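Local coordinates for Lin0012 protein (Listeria innocua, PDB 3K17), which probably phosphorylates phosphomevalonate with ATP, as a GHMP-family kinase of the mevalonate route to isopentenyl diphosphate, at residues 141-153 with 164-178. Numbering follows the deposited sequence.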
loop_
_atom_site.group_PDB
_atom_site.type_symbol
_atom_site.label_atom_id
_atom_site.label_comp_id
_atom_site.label_asym_id
_atom_site.label_seq_id
_atom_site.Cartn_x
_atom_site.Cartn_y
_atom_site.Cartn_z
HETATM N N MSE A 141 -29.021 -34.557 -1.306
HETATM C CA MSE A 141 -29.360 -33.230 -0.814
HETATM C C MSE A 141 -28.477 -32.852 0.370
HETATM O O MSE A 141 -28.143 -31.680 0.556
HETATM C CB MSE A 141 -30.822 -33.154 -0.383
HETATM C CG MSE A 141 -31.237 -31.740 0.009
HETATM SE SE MSE A 141 -33.120 -31.572 0.320
HETATM C CE MSE A 141 -33.739 -32.118 -1.437
ATOM N N LEU A 142 -28.097 -33.845 1.169
ATOM C CA LEU A 142 -27.256 -33.581 2.330
ATOM C C LEU A 142 -25.858 -33.132 1.913
ATOM O O LEU A 142 -25.254 -32.286 2.568
ATOM C CB LEU A 142 -27.160 -34.818 3.220
ATOM C CG LEU A 142 -26.176 -34.719 4.385
ATOM C CD1 LEU A 142 -26.526 -33.516 5.264
ATOM C CD2 LEU A 142 -26.217 -36.016 5.198
ATOM N N LYS A 143 -25.335 -33.704 0.836
ATOM C CA LYS A 143 -24.016 -33.305 0.369
ATOM C C LYS A 143 -24.107 -31.870 -0.171
ATOM O O LYS A 143 -23.190 -31.073 0.020
ATOM C CB LYS A 143 -23.502 -34.259 -0.715
ATOM C CG LYS A 143 -23.146 -35.654 -0.201
ATOM C CD LYS A 143 -22.563 -36.528 -1.317
ATOM C CE LYS A 143 -22.339 -37.978 -0.871
ATOM N NZ LYS A 143 -21.244 -38.128 0.129
ATOM N N LYS A 144 -25.212 -31.542 -0.832
ATOM C CA LYS A 144 -25.394 -30.190 -1.355
ATOM C C LYS A 144 -25.480 -29.203 -0.189
ATOM O O LYS A 144 -24.958 -28.091 -0.263
ATOM C CB LYS A 144 -26.648 -30.119 -2.232
ATOM C CG LYS A 144 -26.536 -30.994 -3.477
ATOM C CD LYS A 144 -27.596 -30.699 -4.526
ATOM C CE LYS A 144 -28.981 -31.146 -4.081
ATOM N NZ LYS A 144 -29.991 -30.876 -5.139
ATOM N N PHE A 145 -26.119 -29.611 0.903
ATOM C CA PHE A 145 -26.206 -28.729 2.054
ATOM C C PHE A 145 -24.795 -28.434 2.552
ATOM O O PHE A 145 -24.477 -27.298 2.890
ATOM C CB PHE A 145 -26.992 -29.365 3.200
ATOM C CG PHE A 145 -26.778 -28.677 4.512
ATOM C CD1 PHE A 145 -27.414 -27.468 4.794
ATOM C CD2 PHE A 145 -25.882 -29.198 5.443
ATOM C CE1 PHE A 145 -27.158 -26.790 5.982
ATOM C CE2 PHE A 145 -25.621 -28.520 6.637
ATOM C CZ PHE A 145 -26.263 -27.313 6.903
ATOM N N LYS A 146 -23.962 -29.471 2.610
ATOM C CA LYS A 146 -22.588 -29.326 3.080
ATOM C C LYS A 146 -21.782 -28.356 2.209
ATOM O O LYS A 146 -21.013 -27.555 2.722
ATOM C CB LYS A 146 -21.884 -30.689 3.113
ATOM C CG LYS A 146 -22.408 -31.663 4.165
ATOM C CD LYS A 146 -21.615 -32.960 4.106
ATOM C CE LYS A 146 -22.117 -33.995 5.100
ATOM N NZ LYS A 146 -21.325 -35.259 4.996
ATOM N N LEU A 147 -21.935 -28.451 0.895
ATOM C CA LEU A 147 -21.224 -27.544 0.000
ATOM C C LEU A 147 -21.704 -26.115 0.278
ATOM O O LEU A 147 -20.903 -25.209 0.470
ATOM C CB LEU A 147 -21.502 -27.907 -1.461
ATOM C CG LEU A 147 -20.917 -29.225 -1.980
ATOM C CD1 LEU A 147 -21.489 -29.527 -3.359
ATOM C CD2 LEU A 147 -19.391 -29.137 -2.032
ATOM N N ALA A 148 -23.022 -25.936 0.317
ATOM C CA ALA A 148 -23.622 -24.631 0.558
ATOM C C ALA A 148 -23.263 -24.068 1.932
ATOM O O ALA A 148 -23.027 -22.858 2.078
ATOM C CB ALA A 148 -25.141 -24.722 0.406
ATOM N N ALA A 149 -23.221 -24.939 2.936
ATOM C CA ALA A 149 -22.892 -24.527 4.297
ATOM C C ALA A 149 -21.429 -24.091 4.437
ATOM O O ALA A 149 -21.138 -23.075 5.078
ATOM C CB ALA A 149 -23.194 -25.659 5.278
ATOM N N LEU A 150 -20.512 -24.865 3.860
ATOM C CA LEU A 150 -19.092 -24.517 3.918
ATOM C C LEU A 150 -18.889 -23.182 3.212
ATOM O O LEU A 150 -18.190 -22.309 3.709
ATOM C CB LEU A 150 -18.235 -25.573 3.218
ATOM C CG LEU A 150 -18.024 -26.917 3.921
ATOM C CD1 LEU A 150 -17.173 -27.836 3.053
ATOM C CD2 LEU A 150 -17.342 -26.679 5.260
ATOM N N SER A 151 -19.503 -23.040 2.042
ATOM C CA SER A 151 -19.391 -21.814 1.258
ATOM C C SER A 151 -19.847 -20.605 2.065
ATOM O O SER A 151 -19.105 -19.638 2.238
ATOM C CB SER A 151 -20.243 -21.919 -0.015
ATOM O OG SER A 151 -20.174 -20.726 -0.790
ATOM N N HIS A 152 -21.073 -20.679 2.566
ATOM C CA HIS A 152 -21.664 -19.584 3.311
ATOM C C HIS A 152 -20.970 -19.239 4.627
ATOM O O HIS A 152 -20.847 -18.065 4.967
ATOM C CB HIS A 152 -23.149 -19.873 3.558
ATOM C CG HIS A 152 -23.937 -18.671 3.981
ATOM N ND1 HIS A 152 -23.957 -18.209 5.280
ATOM C CD2 HIS A 152 -24.720 -17.826 3.269
ATOM C CE1 HIS A 152 -24.722 -17.132 5.351
ATOM N NE2 HIS A 152 -25.195 -16.877 4.144
ATOM N N LEU A 153 -20.499 -20.239 5.360
ATOM C CA LEU A 153 -19.860 -19.948 6.636
ATOM C C LEU A 153 -18.511 -19.236 6.491
ATOM O O LEU A 153 -18.213 -18.335 7.266
ATOM C CB LEU A 153 -19.733 -21.222 7.482
ATOM C CG LEU A 153 -18.609 -22.239 7.323
ATOM C CD1 LEU A 153 -17.325 -21.691 7.939
ATOM C CD2 LEU A 153 -19.018 -23.537 8.039
ATOM N N ILE A 164 -29.253 -21.755 5.461
ATOM C CA ILE A 164 -28.866 -22.562 4.313
ATOM C C ILE A 164 -29.758 -23.819 4.274
ATOM O O ILE A 164 -30.255 -24.209 3.217
ATOM C CB ILE A 164 -27.379 -23.004 4.427
ATOM C CG1 ILE A 164 -26.448 -21.808 4.180
ATOM C CG2 ILE A 164 -27.084 -24.121 3.454
ATOM C CD1 ILE A 164 -26.535 -21.220 2.786
ATOM N N ALA A 165 -29.963 -24.439 5.435
ATOM C CA ALA A 165 -30.768 -25.661 5.522
ATOM C C ALA A 165 -32.205 -25.443 5.059
ATOM O O ALA A 165 -32.743 -26.218 4.262
ATOM C CB ALA A 165 -30.762 -26.189 6.959
ATOM N N SER A 166 -32.816 -24.377 5.566
ATOM C CA SER A 166 -34.189 -24.055 5.230
ATOM C C SER A 166 -34.370 -23.779 3.744
ATOM O O SER A 166 -35.328 -24.258 3.141
ATOM C CB SER A 166 -34.657 -22.858 6.061
ATOM O OG SER A 166 -35.977 -22.489 5.709
ATOM N N CYS A 167 -33.457 -23.005 3.149
ATOM C CA CYS A 167 -33.547 -22.691 1.720
ATOM C C CYS A 167 -33.365 -23.949 0.861
ATOM O O CYS A 167 -34.029 -24.121 -0.161
ATOM C CB CYS A 167 -32.486 -21.651 1.340
ATOM S SG CYS A 167 -32.759 -20.044 2.136
HETATM N N MSE A 168 -32.470 -24.826 1.296
HETATM C CA MSE A 168 -32.183 -26.069 0.578
HETATM C C MSE A 168 -33.319 -27.103 0.667
HETATM O O MSE A 168 -33.721 -27.680 -0.344
HETATM C CB MSE A 168 -30.892 -26.676 1.133
HETATM C CG MSE A 168 -30.497 -28.026 0.558
HETATM SE SE MSE A 168 -29.930 -27.899 -1.278
HETATM C CE MSE A 168 -28.146 -27.166 -0.965
ATOM N N TYR A 169 -33.833 -27.313 1.875
ATOM C CA TYR A 169 -34.880 -28.309 2.127
ATOM C C TYR A 169 -36.320 -27.873 1.895
ATOM O O TYR A 169 -37.178 -28.708 1.607
ATOM C CB TYR A 169 -34.752 -28.846 3.562
ATOM C CG TYR A 169 -33.602 -29.804 3.749
ATOM C CD1 TYR A 169 -32.287 -29.393 3.541
ATOM C CD2 TYR A 169 -33.831 -31.139 4.078
ATOM C CE1 TYR A 169 -31.227 -30.290 3.646
ATOM C CE2 TYR A 169 -32.782 -32.044 4.188
ATOM C CZ TYR A 169 -31.486 -31.617 3.969
ATOM O OH TYR A 169 -30.449 -32.518 4.045
ATOM N N GLY A 170 -36.593 -26.576 2.010
ATOM C CA GLY A 170 -37.959 -26.109 1.833
ATOM C C GLY A 170 -38.813 -26.548 3.018
ATOM O O GLY A 170 -38.302 -27.100 3.994
ATOM N N GLY A 171 -40.114 -26.292 2.938
ATOM C CA GLY A 171 -41.016 -26.668 4.013
ATOM C C GLY A 171 -40.616 -26.170 5.388
ATOM O O GLY A 171 -39.978 -25.122 5.527
ATOM N N TRP A 172 -41.009 -26.932 6.408
ATOM C CA TRP A 172 -40.711 -26.620 7.795
ATOM C C TRP A 172 -39.670 -27.608 8.303
ATOM O O TRP A 172 -39.780 -28.812 8.048
ATOM C CB TRP A 172 -41.976 -26.749 8.659
ATOM C CG TRP A 172 -43.039 -25.721 8.380
ATOM C CD1 TRP A 172 -43.813 -25.618 7.259
ATOM C CD2 TRP A 172 -43.399 -24.616 9.219
ATOM N NE1 TRP A 172 -44.627 -24.514 7.345
ATOM C CE2 TRP A 172 -44.392 -23.880 8.537
ATOM C CE3 TRP A 172 -42.972 -24.174 10.480
ATOM C CZ2 TRP A 172 -44.966 -22.721 9.073
ATOM C CZ3 TRP A 172 -43.544 -23.020 11.015
ATOM C CH2 TRP A 172 -44.530 -22.307 10.309
ATOM N N ILE A 173 -38.671 -27.113 9.031
ATOM C CA ILE A 173 -37.635 -27.995 9.554
ATOM C C ILE A 173 -37.162 -27.667 10.962
ATOM O O ILE A 173 -37.304 -26.542 11.455
ATOM C CB ILE A 173 -36.355 -27.984 8.677
ATOM C CG1 ILE A 173 -35.744 -26.578 8.674
ATOM C CG2 ILE A 173 -36.674 -28.439 7.260
ATOM C CD1 ILE A 173 -34.321 -26.504 8.113
ATOM N N ALA A 174 -36.590 -28.685 11.593
ATOM C CA ALA A 174 -35.979 -28.556 12.895
ATOM C C ALA A 174 -34.515 -28.699 12.483
ATOM O O ALA A 174 -34.102 -29.751 11.985
ATOM C CB ALA A 174 -36.391 -29.695 13.804
ATOM N N TYR A 175 -33.740 -27.635 12.654
ATOM C CA TYR A 175 -32.331 -27.662 12.273
ATOM C C TYR A 175 -31.417 -27.724 13.486
ATOM O O TYR A 175 -31.525 -26.896 14.394
ATOM C CB TYR A 175 -31.981 -26.409 11.465
ATOM C CG TYR A 175 -30.507 -26.305 11.148
ATOM C CD1 TYR A 175 -29.926 -27.123 10.185
ATOM C CD2 TYR A 175 -29.682 -25.412 11.840
ATOM C CE1 TYR A 175 -28.558 -27.063 9.913
ATOM C CE2 TYR A 175 -28.310 -25.346 11.575
ATOM C CZ TYR A 175 -27.756 -26.174 10.610
ATOM O OH TYR A 175 -26.405 -26.117 10.338
ATOM N N THR A 176 -30.515 -28.697 13.501
ATOM C CA THR A 176 -29.573 -28.829 14.599
ATOM C C THR A 176 -28.162 -28.595 14.075
ATOM O O THR A 176 -27.618 -29.392 13.305
ATOM C CB THR A 176 -29.663 -30.214 15.259
ATOM O OG1 THR A 176 -30.993 -30.413 15.747
ATOM C CG2 THR A 176 -28.676 -30.315 16.417
ATOM N N THR A 177 -27.581 -27.491 14.520
ATOM C CA THR A 177 -26.258 -27.051 14.104
ATOM C C THR A 177 -25.142 -28.075 14.255
ATOM O O THR A 177 -24.983 -28.689 15.307
ATOM C CB THR A 177 -25.865 -25.772 14.870
ATOM O OG1 THR A 177 -26.961 -24.846 14.830
ATOM C CG2 THR A 177 -24.625 -25.129 14.245
ATOM N N PHE A 178 -24.364 -28.237 13.188
ATOM C CA PHE A 178 -23.241 -29.162 13.178
ATOM C C PHE A 178 -22.150 -28.634 14.102
ATOM O O PHE A 178 -22.219 -27.495 14.567
ATOM C CB PHE A 178 -22.704 -29.305 11.750
ATOM C CG PHE A 178 -22.303 -27.993 11.117
ATOM C CD1 PHE A 178 -21.086 -27.394 11.425
ATOM C CD2 PHE A 178 -23.146 -27.362 10.208
ATOM C CE1 PHE A 178 -20.710 -26.177 10.831
ATOM C CE2 PHE A 178 -22.782 -26.146 9.611
ATOM C CZ PHE A 178 -21.565 -25.557 9.924
#
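Knobs-into-holes packing joins helix 141-153 to helix 164-169 in the N-terminal domain of this GHMP-kinase fold. The N-to-C directions of the two segments differ by 142°, closer to antiparallel than to perpendicular, and their axes approach to 10.0 Å. Ile-164 and Met-168, one turn apart, are the knobs. Ile-164 enters among Phe-145, Ala-148, Ala-149 and His-152, its CG2 lying 3.7 Å from Ala-148 CB while CD1 leans against CB and the ring of His-152. That imidazole is fixed from outside by a hydrogen bond between NE2 and Ser-120 OG and by stacking on Phe-77. Met-168, a selenomethionine among Met-141, Lys-144, Phe-145 and Ala-148, folds back at chi2 and chi3 (70° and 77°), which brings CE to 3.4 Å from Lys-144 O. Phe-145 reaches beyond the helix pair to the sheet: its ring, with Ala-149 CB over one face, turns an edge to Ala-165 N, and CZ comes within 3.6 Å of OH of Tyr-175 on strand 172-176. The Tyr-175 hydroxyl is hydrogen-bonded to Ser-160 O. Past the strand, the Phe-178 ring meets Leu-153 CD2 through CZ. At the more exposed end, selenomethionine Met-141 makes a Met-aromatic contact, its SE 3.7 Å from the Tyr-169 ring centroid and almost directly above it.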